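Local structure of peptidase, M20/M25/M40 family (Staphylococcus aureus, 4EWT) at residues P136-P141 / P331-A336; P298-D303 / Y337-R342; F79-I84 / K97-A102; G184-K189 / G257-L262. The protein probably hydrolyses amide bonds of N-acylated amino acids or related substrates, using a two-manganese centre as an amidohydrolase of the M20 peptidase family. One frame throughout, in Å; residues are numbered along the deposited sequence.

In the fold
Contact 1 occupies the middle of the arrangement: its centre lies about 12 Å from that of contact 2 and about 14 Å from those of contacts 3 and 4, and it touches all three. Contacts 1 and 3 both lie by the manganese pair: Glu139 of contact 1 is a metal ligand, Asp80 of contact 3 bonds to the backbone of Glu139, and the side chain of Leu82 is about 4 Å from a manganese. Contact 2 continues from contact 1 along helix 335-341. Contact 4 lies in the sheet of the dimerisation (lid) domain, which strand 300-302 of contact 2 also joins, and the side chain of Arg185 comes to about 8 Å of a manganese. Contacts 2 and 3 are about 25 Å apart, centre to centre.

Contact 1: residues P136-P141 / P331-A336; sequences PAEEVP and PSEDFA. With MN (manganese (II) ion), chain E.
Glu138 holds CG anti to its backbone N (chi1 -173°) and then bends at chi2, which brings CD, and with it the carboxylate, beside Glu333 and Asp334; Glu333, likewise bent at chi2, crosses it at about a right angle. Glu138 OE2 accepts from Asp334 N at 3.2 Å through the lone pair turned away from OE1, and the N-H...O angle of 163° makes the bond nearly straight. The same OE2 is 3.4 Å from Glu333 OE2, an approach of two acceptors with the carboxylate planes 24° apart. Glu333 OE2 also caps the following helix, accepting from Phe335 N at 3.1 Å. Alongside, Asp334 slides past Glu138 in the opposite direction, bringing OD1 within 3.4 Å of Glu138 CG. Arg76 forms salt bridges to both Glu333 OE2 and Asp334 OD1, probably offsetting the concentration of acidic groups. Next in the chain, Glu139 OE2 binds manganese at 2.2 Å, with Cys103 and His362 completing the protein ligands. Water 1 lies 2.4 Å from that metal; its separation from Glu138 OE1 is modelled too short to be relied on. Glu138 beside a metal-bound water is consistent with the general-base glutamate of M20 relatives, its carboxylate oriented by Asp334 N.

Contact 2: residues P298-D303 / Y337-R342; sequences PALYND and YYAKER
Pro298 lays its CD over one face of the Tyr337 ring, and this proline gives up more surface than any other residue of the contact. The geometry is that of a CH-pi contact: CD stands 3.7 Å from the centroid of the Tyr337 ring and 21° off the ring normal, displaced toward the rim, so that its nearest ring atom is Tyr337 CE1 at 3.5 Å. Tyr337 holds CG beside its backbone N (chi1 -77°), which carries the ring to Pro298, and proline and tyrosine cross at about a right angle. Pro298 CG meets Lys340, whose aliphatic CE lies 3.8 Å away, and these two side chains also cross nearly perpendicularly. Packing here therefore joins helix 335-341 to the chain leading into strand 300-302. That short strand pairs antiparallel with the beginning of strand 179-193, through backbone bonds of Leu300 and Asn302 to Val181, Gln182 and Gly179; it ends at Asn302, and the next residue, Asp303, is the N-cap of helix 304-316. Ala339 makes the second point of contact, its CA-CB bond directed at the strand. Its CB comes within 3.5 Å of Tyr301 O and 4.0 Å of Leu300 CD2, consistent with the close spacing of 6.0 Å between Tyr301 CA and Ala339 CA. Water 2 lies near both backbones: it is 3.0 Å from Tyr301 O and could donate to it, whereas its apparent bond to Ala339 O is implausibly short and remains doubtful.

Contact 3: residues F79-I84 / K97-A102; sequences FDALPI and KGVMHA
Leu82 and Met100 form a single antiparallel bridge, a hydrogen-bonded pair whose two bonds run between Leu82 N and Met100 O and between Met100 N and Leu82 O, each 3.0 Å long, with N-H...O angles of 161° and 158°. Val99 CA adds a C-H...O contact to Leu82 O at 3.2 Å. Inverse gamma turns are centred on Pro83 and His101, one on each chain next to the bridge. Beyond it, Ala81 CB sits over the centre of the His101 ring, 3.8 Å from the centroid and 12° off the normal, a CH-pi contact, while Phe79 O approaches the ring edge with His101 CE1 3.2 Å away. On another side, Ala102 CB receives two methyls: Leu82 CD1 and Ile84 CD1 each lie 3.9 Å from it. Ile84 CG2 meets Met100 SD, with Met100 extended beyond CG. Asp80 OD2, hydrogen-bonded to Ser30 OG, also accepts from Glu139 N and probably helps position that metal ligand from the second shell. Ala102 directly precedes the ligand Cys103, placing this bridge at the entry to the His-Ala-Cys-Gly-His-Asp signature of M20 amidohydrolases and their two-metal site.

Contact 4: residues G184-K189 / G257-L262; sequences GRAFFK and GDVRGL
Two neighbouring antiparallel strands of the dimerisation-domain sheet meet here, Gly184 pairing with Gly261, Ala186 with Val259 and Phe188 with Gly257 as hydrogen-bonded pairs. Six backbone bonds join them, Gly184 N to Gly261 O being the shortest at 2.7 Å, and the axes of segments 184-189 and 257-261 run 158° apart. On one face Phe188 CG takes the crowded position between backbone N and carbonyl carbon (chi1 63°), and the ring lies against Gly257, whose CA is 3.9 Å from the ring centroid and over its face. The edge of that ring meets Val259, CE2 of Phe188 lying 3.7 Å from CG2 of Val259, and helix 264-285 packs on the pair through Ile274. This sheet-and-helix layer is the dimerisation domain of M20 enzymes. Accordingly, the opposite face meets the second subunit, where Phe246 of that subunit packs edge-to-face on Phe187. On this same face, within the one chain, Arg185 CD lies over the Arg260 guanidinium toward its rim, 3.5 Å from NH1 of Arg260, with the two guanidinium planes 71° apart. Asp296 forms a salt bridge with Arg185 NE, and Asp258 OD2 does so with Arg260 NH2 at 3.1 Å. Phe187 CD1 touches Asp258 CB at 3.4 Å.

Contact 1: residues P136-P141 / P331-A336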
loop_
_atom_site.group_PDB
_atom_site.type_symbol
_atom_site.label_atom_id
_atom_site.label_comp_id
_atom_site.label_asym_id
_atom_site.label_seq_id
_atom_site.Cartn_x
_atom_site.Cartn_y
_atom_site.Cartn_z
ATOM N N PRO A 136 -24.859 -36.450 -6.069
ATOM C CA PRO A 136 -24.331 -35.711 -7.208
ATOM C C PRO A 136 -23.869 -34.315 -6.788
ATOM O O PRO A 136 -24.031 -33.929 -5.624
ATOM C CB PRO A 136 -25.555 -35.577 -8.114
ATOM C CG PRO A 136 -26.687 -35.461 -7.175
ATOM C CD PRO A 136 -26.331 -36.381 -6.022
ATOM N N ALA A 137 -23.285 -33.583 -7.732
ATOM C CA ALA A 137 -23.148 -32.124 -7.633
ATOM C C ALA A 137 -22.358 -31.603 -6.424
ATOM O O ALA A 137 -22.580 -30.481 -5.982
ATOM C CB ALA A 137 -24.541 -31.470 -7.686
ATOM N N GLU A 138 -21.433 -32.405 -5.905
ATOM C CA GLU A 138 -20.605 -31.989 -4.767
ATOM C C GLU A 138 -19.695 -30.806 -5.124
ATOM O O GLU A 138 -19.472 -29.922 -4.304
ATOM C CB GLU A 138 -19.778 -33.179 -4.244
ATOM C CG GLU A 138 -18.994 -32.920 -2.947
ATOM C CD GLU A 138 -17.698 -32.132 -3.146
ATOM O OE1 GLU A 138 -17.040 -32.300 -4.204
ATOM O OE2 GLU A 138 -17.337 -31.344 -2.236
ATOM N N GLU A 139 -19.195 -30.786 -6.357
ATOM C CA GLU A 139 -18.093 -29.901 -6.747
ATOM C C GLU A 139 -18.446 -28.445 -7.029
ATOM O O GLU A 139 -17.591 -27.555 -6.897
ATOM C CB GLU A 139 -17.352 -30.487 -7.952
ATOM C CG GLU A 139 -16.654 -31.809 -7.656
ATOM C CD GLU A 139 -15.412 -31.655 -6.786
ATOM O OE1 GLU A 139 -15.160 -30.557 -6.242
ATOM O OE2 GLU A 139 -14.678 -32.654 -6.638
ATOM N N VAL A 140 -19.686 -28.204 -7.445
ATOM C CA VAL A 140 -20.101 -26.871 -7.893
ATOM C C VAL A 140 -21.270 -26.359 -7.048
ATOM O O VAL A 140 -22.284 -27.041 -6.933
ATOM C CB VAL A 140 -20.483 -26.861 -9.403
ATOM C CG1 VAL A 140 -20.684 -25.433 -9.905
ATOM C CG2 VAL A 140 -19.427 -27.569 -10.238
ATOM N N PRO A 141 -21.116 -25.164 -6.433
ATOM C CA PRO A 141 -22.216 -24.504 -5.711
ATOM C C PRO A 141 -23.472 -24.391 -6.590
ATOM O O PRO A 141 -23.348 -24.147 -7.792
ATOM C CB PRO A 141 -21.655 -23.109 -5.412
ATOM C CG PRO A 141 -20.174 -23.289 -5.379
ATOM C CD PRO A 141 -19.854 -24.398 -6.350
ATOM N N PRO A 331 -9.184 -27.956 1.172
ATOM C CA PRO A 331 -10.351 -27.736 0.308
ATOM C C PRO A 331 -11.694 -27.696 1.050
ATOM O O PRO A 331 -11.799 -28.181 2.178
ATOM C CB PRO A 331 -10.307 -28.928 -0.653
ATOM C CG PRO A 331 -9.613 -29.980 0.081
ATOM C CD PRO A 331 -8.626 -29.309 0.992
ATOM N N SER A 332 -12.702 -27.106 0.420
ATOM C CA SER A 332 -14.033 -27.114 0.994
ATOM C C SER A 332 -14.742 -28.356 0.469
ATOM O O SER A 332 -14.326 -28.945 -0.537
ATOM C CB SER A 332 -14.801 -25.824 0.676
ATOM O OG SER A 332 -15.639 -26.016 -0.453
ATOM N N GLU A 333 -15.790 -28.769 1.168
ATOM C CA GLU A 333 -16.429 -30.042 0.927
ATOM C C GLU A 333 -17.893 -29.875 1.317
ATOM O O GLU A 333 -18.187 -29.392 2.419
ATOM C CB GLU A 333 -15.722 -31.113 1.780
ATOM C CG GLU A 333 -16.450 -32.426 1.962
ATOM C CD GLU A 333 -16.697 -33.157 0.671
ATOM O OE1 GLU A 333 -15.714 -33.415 -0.056
ATOM O OE2 GLU A 333 -17.875 -33.467 0.386
ATOM N N ASP A 334 -18.815 -30.261 0.436
ATOM C CA ASP A 334 -20.230 -30.059 0.755
ATOM C C ASP A 334 -20.840 -31.081 1.716
ATOM O O ASP A 334 -21.971 -30.912 2.174
ATOM C CB ASP A 334 -21.091 -29.748 -0.486
ATOM C CG ASP A 334 -21.804 -30.960 -1.058
ATOM O OD1 ASP A 334 -21.438 -32.111 -0.740
ATOM O OD2 ASP A 334 -22.747 -30.737 -1.856
ATOM N N PHE A 335 -20.063 -32.101 2.064
ATOM C CA PHE A 335 -20.393 -32.966 3.200
ATOM C C PHE A 335 -20.663 -32.117 4.441
ATOM O O PHE A 335 -21.394 -32.537 5.341
ATOM C CB PHE A 335 -19.259 -33.955 3.489
ATOM C CG PHE A 335 -19.590 -34.968 4.551
ATOM C CD1 PHE A 335 -20.176 -36.183 4.208
ATOM C CD2 PHE A 335 -19.303 -34.712 5.897
ATOM C CE1 PHE A 335 -20.490 -37.125 5.172
ATOM C CE2 PHE A 335 -19.608 -35.644 6.874
ATOM C CZ PHE A 335 -20.210 -36.864 6.512
ATOM N N ALA A 336 -20.069 -30.924 4.476
ATOM C CA ALA A 336 -20.221 -30.010 5.609
ATOM C C ALA A 336 -21.675 -29.669 5.904
ATOM O O ALA A 336 -22.019 -29.372 7.046
ATOM C CB ALA A 336 -19.423 -28.754 5.378
HETATM MN MN MN E . -13.012 -32.091 -5.372
HETATM O O HOH W 1 -14.692 -32.316 -3.629
#

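Contact 2: residues P298-D303 / Y337-R342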
loop_
_atom_site.group_PDB
_atom_site.type_symbol
_atom_site.label_atom_id
_atom_site.label_comp_id
_atom_site.label_asym_id
_atom_site.label_seq_id
_atom_site.Cartn_x
_atom_site.Cartn_y
_atom_site.Cartn_z
ATOM N N PRO A 298 -20.317 -24.331 4.239
ATOM C CA PRO A 298 -19.794 -24.083 5.587
ATOM C C PRO A 298 -18.531 -24.915 5.838
ATOM O O PRO A 298 -18.257 -25.864 5.092
ATOM C CB PRO A 298 -20.941 -24.547 6.506
ATOM C CG PRO A 298 -21.742 -25.511 5.680
ATOM C CD PRO A 298 -21.617 -25.028 4.255
ATOM N N ALA A 299 -17.757 -24.550 6.857
ATOM C CA ALA A 299 -16.661 -25.393 7.330
ATOM C C ALA A 299 -17.177 -26.764 7.772
ATOM O O ALA A 299 -18.277 -26.882 8.319
ATOM C CB ALA A 299 -15.929 -24.715 8.471
ATOM N N LEU A 300 -16.382 -27.802 7.536
ATOM C CA LEU A 300 -16.809 -29.152 7.868
ATOM C C LEU A 300 -16.448 -29.438 9.317
ATOM O O LEU A 300 -15.266 -29.461 9.687
ATOM C CB LEU A 300 -16.150 -30.165 6.945
ATOM C CG LEU A 300 -16.873 -31.485 6.709
ATOM C CD1 LEU A 300 -16.129 -32.212 5.602
ATOM C CD2 LEU A 300 -16.953 -32.333 7.962
ATOM N N TYR A 301 -17.476 -29.633 10.129
ATOM C CA TYR A 301 -17.299 -29.870 11.549
ATOM C C TYR A 301 -17.512 -31.347 11.870
ATOM O O TYR A 301 -18.626 -31.852 11.774
ATOM C CB TYR A 301 -18.273 -28.994 12.354
ATOM C CG TYR A 301 -18.038 -29.082 13.837
ATOM C CD1 TYR A 301 -16.929 -28.452 14.415
ATOM C CD2 TYR A 301 -18.905 -29.794 14.663
ATOM C CE1 TYR A 301 -16.695 -28.523 15.769
ATOM C CE2 TYR A 301 -18.675 -29.873 16.032
ATOM C CZ TYR A 301 -17.557 -29.235 16.574
ATOM O OH TYR A 301 -17.299 -29.294 17.919
ATOM N N ASN A 302 -16.437 -32.042 12.218
ATOM C CA ASN A 302 -16.552 -33.409 12.672
ATOM C C ASN A 302 -16.999 -33.429 14.125
ATOM O O ASN A 302 -16.259 -32.999 15.013
ATOM C CB ASN A 302 -15.240 -34.169 12.493
ATOM C CG ASN A 302 -15.088 -34.750 11.099
ATOM O OD1 ASN A 302 -16.026 -34.756 10.303
ATOM N ND2 ASN A 302 -13.902 -35.236 10.797
ATOM N N ASP A 303 -18.224 -33.897 14.350
ATOM C CA ASP A 303 -18.759 -34.060 15.699
ATOM C C ASP A 303 -17.767 -34.837 16.567
ATOM O O ASP A 303 -17.402 -35.953 16.221
ATOM C CB ASP A 303 -20.103 -34.772 15.673
ATOM C CG ASP A 303 -20.680 -34.967 17.072
ATOM O OD1 ASP A 303 -20.733 -36.125 17.539
ATOM O OD2 ASP A 303 -21.044 -33.958 17.711
ATOM N N TYR A 337 -22.513 -29.688 4.870
ATOM C CA TYR A 337 -23.957 -29.513 5.022
ATOM C C TYR A 337 -24.613 -30.632 5.826
ATOM O O TYR A 337 -25.460 -30.350 6.669
ATOM C CB TYR A 337 -24.649 -29.371 3.664
ATOM C CG TYR A 337 -24.486 -28.003 3.026
ATOM C CD1 TYR A 337 -25.000 -26.860 3.636
ATOM C CD2 TYR A 337 -23.841 -27.862 1.799
ATOM C CE1 TYR A 337 -24.854 -25.604 3.044
ATOM C CE2 TYR A 337 -23.697 -26.631 1.199
ATOM C CZ TYR A 337 -24.199 -25.505 1.826
ATOM O OH TYR A 337 -24.046 -24.287 1.220
ATOM N N TYR A 338 -24.230 -31.890 5.579
ATOM C CA TYR A 338 -24.685 -33.005 6.423
ATOM C C TYR A 338 -24.208 -32.796 7.847
ATOM O O TYR A 338 -24.969 -32.957 8.802
ATOM C CB TYR A 338 -24.141 -34.364 5.945
ATOM C CG TYR A 338 -24.434 -34.682 4.514
ATOM C CD1 TYR A 338 -25.732 -34.969 4.099
ATOM C CD2 TYR A 338 -23.415 -34.712 3.573
ATOM C CE1 TYR A 338 -26.008 -35.251 2.793
ATOM C CE2 TYR A 338 -23.683 -35.000 2.255
ATOM C CZ TYR A 338 -24.989 -35.270 1.873
ATOM O OH TYR A 338 -25.284 -35.560 0.562
ATOM N N ALA A 339 -22.931 -32.429 7.969
ATOM C CA ALA A 339 -22.267 -32.318 9.256
ATOM C C ALA A 339 -22.868 -31.216 10.134
ATOM O O ALA A 339 -22.594 -31.157 11.328
ATOM C CB ALA A 339 -20.778 -32.112 9.056
ATOM N N LYS A 340 -23.699 -30.368 9.535
ATOM C CA LYS A 340 -24.349 -29.267 10.239
ATOM C C LYS A 340 -25.809 -29.593 10.603
ATOM O O LYS A 340 -26.392 -28.946 11.477
ATOM C CB LYS A 340 -24.260 -27.989 9.396
ATOM C CG LYS A 340 -24.355 -26.693 10.183
ATOM C CD LYS A 340 -23.947 -25.480 9.336
ATOM C CE LYS A 340 -24.731 -25.408 8.016
ATOM N NZ LYS A 340 -26.156 -25.015 8.211
ATOM N N GLU A 341 -26.387 -30.593 9.935
ATOM C CA GLU A 341 -27.743 -31.062 10.250
ATOM C C GLU A 341 -27.736 -32.221 11.241
ATOM O O GLU A 341 -28.644 -32.344 12.056
ATOM C CB GLU A 341 -28.510 -31.492 8.989
ATOM C CG GLU A 341 -28.829 -30.384 7.983
ATOM C CD GLU A 341 -29.820 -29.343 8.505
ATOM O OE1 GLU A 341 -30.610 -29.663 9.417
ATOM O OE2 GLU A 341 -29.817 -28.202 7.992
ATOM N N ARG A 342 -26.733 -33.086 11.145
ATOM C CA ARG A 342 -26.596 -34.212 12.065
ATOM C C ARG A 342 -25.158 -34.292 12.554
ATOM O O ARG A 342 -24.256 -33.807 11.880
ATOM C CB ARG A 342 -26.989 -35.541 11.377
ATOM C CG ARG A 342 -28.359 -35.564 10.710
ATOM C CD ARG A 342 -29.516 -35.545 11.713
ATOM N NE ARG A 342 -30.787 -35.859 11.060
ATOM C CZ ARG A 342 -31.645 -34.957 10.581
ATOM N NH1 ARG A 342 -31.400 -33.659 10.681
ATOM N NH2 ARG A 342 -32.760 -35.359 9.997
HETATM O O HOH W 2 -21.341 -32.749 12.683
#

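Contact 3: residues F79-I84 / K97-A102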
loop_
_atom_site.group_PDB
_atom_site.type_symbol
_atom_site.label_atom_id
_atom_site.label_comp_id
_atom_site.label_asym_id
_atom_site.label_seq_id
_atom_site.Cartn_x
_atom_site.Cartn_y
_atom_site.Cartn_z
ATOM N N PHE A 79 -20.603 -38.624 -6.515
ATOM C CA PHE A 79 -20.331 -39.209 -7.834
ATOM C C PHE A 79 -20.160 -38.263 -9.030
ATOM O O PHE A 79 -20.024 -38.734 -10.167
ATOM C CB PHE A 79 -21.324 -40.331 -8.169
ATOM C CG PHE A 79 -22.762 -39.891 -8.293
ATOM C CD1 PHE A 79 -23.262 -39.416 -9.506
ATOM C CD2 PHE A 79 -23.637 -40.021 -7.215
ATOM C CE1 PHE A 79 -24.604 -39.051 -9.633
ATOM C CE2 PHE A 79 -24.985 -39.662 -7.334
ATOM C CZ PHE A 79 -25.469 -39.174 -8.545
ATOM N N ASP A 80 -20.151 -36.955 -8.783
ATOM C CA ASP A 80 -19.914 -35.985 -9.857
ATOM C C ASP A 80 -18.428 -35.863 -10.178
ATOM O O ASP A 80 -17.570 -36.082 -9.312
ATOM C CB ASP A 80 -20.515 -34.602 -9.533
ATOM C CG ASP A 80 -19.954 -33.990 -8.247
ATOM O OD1 ASP A 80 -19.601 -34.731 -7.298
ATOM O OD2 ASP A 80 -19.894 -32.743 -8.176
ATOM N N ALA A 81 -18.136 -35.521 -11.429
ATOM C CA ALA A 81 -16.765 -35.306 -11.888
ATOM C C ALA A 81 -16.493 -33.815 -12.120
ATOM O O ALA A 81 -17.335 -32.981 -11.790
ATOM C CB ALA A 81 -16.502 -36.108 -13.146
ATOM N N LEU A 82 -15.335 -33.491 -12.699
ATOM C CA LEU A 82 -14.884 -32.101 -12.865
ATOM C C LEU A 82 -14.573 -31.732 -14.327
ATOM O O LEU A 82 -14.284 -32.621 -15.131
ATOM C CB LEU A 82 -13.639 -31.862 -12.008
ATOM C CG LEU A 82 -13.813 -31.806 -10.493
ATOM C CD1 LEU A 82 -12.534 -32.263 -9.807
ATOM C CD2 LEU A 82 -14.198 -30.403 -10.057
ATOM N N PRO A 83 -14.633 -30.422 -14.672
ATOM C CA PRO A 83 -14.279 -29.958 -16.024
ATOM C C PRO A 83 -12.758 -29.907 -16.251
ATOM O O PRO A 83 -12.173 -28.823 -16.323
ATOM C CB PRO A 83 -14.884 -28.547 -16.078
ATOM C CG PRO A 83 -14.850 -28.076 -14.656
ATOM C CD PRO A 83 -15.131 -29.313 -13.829
ATOM N N ILE A 84 -12.141 -31.081 -16.364
ATOM C CA ILE A 84 -10.685 -31.214 -16.457
ATOM C C ILE A 84 -10.314 -32.238 -17.531
ATOM O O ILE A 84 -10.882 -33.334 -17.576
ATOM C CB ILE A 84 -10.079 -31.632 -15.081
ATOM C CG1 ILE A 84 -10.194 -30.482 -14.066
ATOM C CG2 ILE A 84 -8.626 -32.079 -15.220
ATOM C CD1 ILE A 84 -10.249 -30.932 -12.633
ATOM N N LYS A 97 -14.628 -36.061 -23.350
ATOM C CA LYS A 97 -13.644 -34.987 -23.535
ATOM C C LYS A 97 -13.829 -33.799 -22.585
ATOM O O LYS A 97 -14.924 -33.245 -22.467
ATOM C CB LYS A 97 -13.636 -34.515 -24.992
ATOM N N GLY A 98 -12.756 -33.424 -21.898
ATOM C CA GLY A 98 -12.773 -32.239 -21.044
ATOM C C GLY A 98 -13.323 -32.462 -19.648
ATOM O O GLY A 98 -13.308 -31.549 -18.825
ATOM N N VAL A 99 -13.826 -33.661 -19.376
ATOM C CA VAL A 99 -14.245 -34.006 -18.015
ATOM C C VAL A 99 -13.523 -35.252 -17.490
ATOM O O VAL A 99 -13.187 -36.150 -18.263
ATOM C CB VAL A 99 -15.816 -34.003 -17.821
ATOM C CG1 VAL A 99 -16.546 -34.114 -19.135
ATOM C CG2 VAL A 99 -16.294 -35.065 -16.822
ATOM N N MET A 100 -13.263 -35.252 -16.179
ATOM C CA MET A 100 -12.439 -36.251 -15.491
ATOM C C MET A 100 -12.835 -36.406 -14.017
ATOM O O MET A 100 -13.098 -35.405 -13.332
ATOM C CB MET A 100 -10.967 -35.826 -15.555
ATOM C CG MET A 100 -10.014 -36.677 -14.722
ATOM S SD MET A 100 -8.363 -35.961 -14.577
ATOM C CE MET A 100 -7.565 -37.266 -13.642
ATOM N N HIS A 101 -12.850 -37.647 -13.524
ATOM C CA HIS A 101 -12.970 -37.896 -12.082
ATOM C C HIS A 101 -11.644 -37.609 -11.372
ATOM O O HIS A 101 -10.904 -38.538 -11.018
ATOM C CB HIS A 101 -13.442 -39.321 -11.785
ATOM C CG HIS A 101 -14.931 -39.471 -11.756
ATOM N ND1 HIS A 101 -15.722 -38.871 -10.797
ATOM C CD2 HIS A 101 -15.771 -40.163 -12.562
ATOM C CE1 HIS A 101 -16.987 -39.182 -11.018
ATOM N NE2 HIS A 101 -17.044 -39.962 -12.085
ATOM N N ALA A 102 -11.366 -36.317 -11.172
ATOM C CA ALA A 102 -10.104 -35.851 -10.616
ATOM C C ALA A 102 -10.102 -35.700 -9.088
ATOM O O ALA A 102 -9.170 -35.110 -8.532
ATOM C CB ALA A 102 -9.691 -34.521 -11.288
#

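Contact 4: residues G184-K189 / G257-L262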
loop_
_atom_site.group_PDB
_atom_site.type_symbol
_atom_site.label_atom_id
_atom_site.label_comp_id
_atom_site.label_asym_id
_atom_site.label_seq_id
_atom_site.Cartn_x
_atom_site.Cartn_y
_atom_site.Cartn_z
ATOM N N GLY A 184 -14.646 -23.667 5.288
ATOM C CA GLY A 184 -15.813 -23.165 4.590
ATOM C C GLY A 184 -15.391 -22.110 3.593
ATOM O O GLY A 184 -14.248 -21.657 3.596
ATOM N N ARG A 185 -16.330 -21.692 2.762
ATOM C CA ARG A 185 -15.998 -20.892 1.606
ATOM C C ARG A 185 -17.032 -19.797 1.402
ATOM O O ARG A 185 -18.241 -20.018 1.619
ATOM C CB ARG A 185 -15.918 -21.793 0.377
ATOM C CG ARG A 185 -15.510 -21.095 -0.908
ATOM C CD ARG A 185 -15.137 -22.132 -1.959
ATOM N NE ARG A 185 -16.296 -22.933 -2.316
ATOM C CZ ARG A 185 -16.248 -24.089 -2.976
ATOM N NH1 ARG A 185 -15.084 -24.600 -3.372
ATOM N NH2 ARG A 185 -17.373 -24.739 -3.234
ATOM N N ALA A 186 -16.553 -18.615 1.009
ATOM C CA ALA A 186 -17.447 -17.555 0.533
ATOM C C ALA A 186 -16.872 -16.937 -0.734
ATOM O O ALA A 186 -15.686 -17.084 -1.002
ATOM C CB ALA A 186 -17.671 -16.507 1.620
ATOM N N PHE A 187 -17.727 -16.266 -1.505
ATOM C CA PHE A 187 -17.342 -15.576 -2.725
ATOM C C PHE A 187 -17.851 -14.144 -2.702
ATOM O O PHE A 187 -18.948 -13.878 -2.217
ATOM C CB PHE A 187 -17.952 -16.273 -3.947
ATOM C CG PHE A 187 -17.492 -17.683 -4.119
ATOM C CD1 PHE A 187 -16.158 -17.959 -4.436
ATOM C CD2 PHE A 187 -18.379 -18.740 -3.953
ATOM C CE1 PHE A 187 -15.722 -19.273 -4.598
ATOM C CE2 PHE A 187 -17.958 -20.064 -4.112
ATOM C CZ PHE A 187 -16.635 -20.331 -4.439
ATOM N N PHE A 188 -17.080 -13.232 -3.273
ATOM C CA PHE A 188 -17.533 -11.856 -3.400
ATOM C C PHE A 188 -17.161 -11.217 -4.729
ATOM O O PHE A 188 -16.146 -11.560 -5.350
ATOM C CB PHE A 188 -17.048 -10.994 -2.214
ATOM C CG PHE A 188 -15.544 -10.871 -2.110
ATOM C CD1 PHE A 188 -14.896 -9.753 -2.605
ATOM C CD2 PHE A 188 -14.797 -11.860 -1.469
ATOM C CE1 PHE A 188 -13.492 -9.619 -2.492
ATOM C CE2 PHE A 188 -13.387 -11.751 -1.336
ATOM C CZ PHE A 188 -12.738 -10.640 -1.848
ATOM N N LYS A 189 -18.015 -10.292 -5.158
ATOM C CA LYS A 189 -17.718 -9.424 -6.286
ATOM C C LYS A 189 -17.768 -8.012 -5.754
ATOM O O LYS A 189 -18.668 -7.666 -4.989
ATOM C CB LYS A 189 -18.757 -9.591 -7.400
ATOM C CG LYS A 189 -18.803 -10.997 -7.974
ATOM C CD LYS A 189 -19.879 -11.134 -9.039
ATOM C CE LYS A 189 -19.847 -12.529 -9.680
ATOM N NZ LYS A 189 -21.212 -12.956 -10.121
ATOM N N GLY A 257 -13.324 -12.150 -5.724
ATOM C CA GLY A 257 -12.489 -12.905 -4.799
ATOM C C GLY A 257 -13.158 -14.082 -4.117
ATOM O O GLY A 257 -14.377 -14.293 -4.218
ATOM N N ASP A 258 -12.341 -14.867 -3.434
ATOM C CA ASP A 258 -12.866 -15.936 -2.618
ATOM C C ASP A 258 -12.146 -16.051 -1.293
ATOM O O ASP A 258 -11.015 -15.589 -1.120
ATOM C CB ASP A 258 -12.950 -17.263 -3.377
ATOM C CG ASP A 258 -11.686 -18.053 -3.315
ATOM O OD1 ASP A 258 -10.692 -17.608 -3.928
ATOM O OD2 ASP A 258 -11.686 -19.130 -2.659
ATOM N N VAL A 259 -12.858 -16.672 -0.372
ATOM C CA VAL A 259 -12.603 -16.613 1.043
ATOM C C VAL A 259 -12.716 -18.032 1.568
ATOM O O VAL A 259 -13.641 -18.767 1.199
ATOM C CB VAL A 259 -13.668 -15.716 1.733
ATOM C CG1 VAL A 259 -13.767 -16.017 3.215
ATOM C CG2 VAL A 259 -13.382 -14.205 1.472
ATOM N N ARG A 260 -11.745 -18.430 2.385
ATOM C CA ARG A 260 -11.842 -19.668 3.143
ATOM C C ARG A 260 -11.639 -19.355 4.612
ATOM O O ARG A 260 -10.774 -18.551 4.973
ATOM C CB ARG A 260 -10.774 -20.685 2.749
ATOM C CG ARG A 260 -10.495 -20.826 1.289
ATOM C CD ARG A 260 -11.382 -21.823 0.589
ATOM N NE ARG A 260 -11.195 -21.621 -0.842
ATOM C CZ ARG A 260 -11.493 -22.492 -1.793
ATOM N NH1 ARG A 260 -12.006 -23.678 -1.489
ATOM N NH2 ARG A 260 -11.257 -22.168 -3.059
ATOM N N GLY A 261 -12.423 -20.022 5.454
ATOM C CA GLY A 261 -12.231 -19.962 6.903
ATOM C C GLY A 261 -12.450 -21.361 7.435
ATOM O O GLY A 261 -13.418 -22.016 7.053
ATOM N N LEU A 262 -11.565 -21.817 8.314
ATOM C CA LEU A 262 -11.679 -23.170 8.847
ATOM C C LEU A 262 -12.824 -23.300 9.875
ATOM O O LEU A 262 -13.368 -24.391 10.072
ATOM C CB LEU A 262 -10.331 -23.643 9.430
ATOM C CG LEU A 262 -10.270 -25.028 10.095
ATOM C CD1 LEU A 262 -10.599 -26.139 9.089
ATOM C CD2 LEU A 262 -8.903 -25.251 10.759
#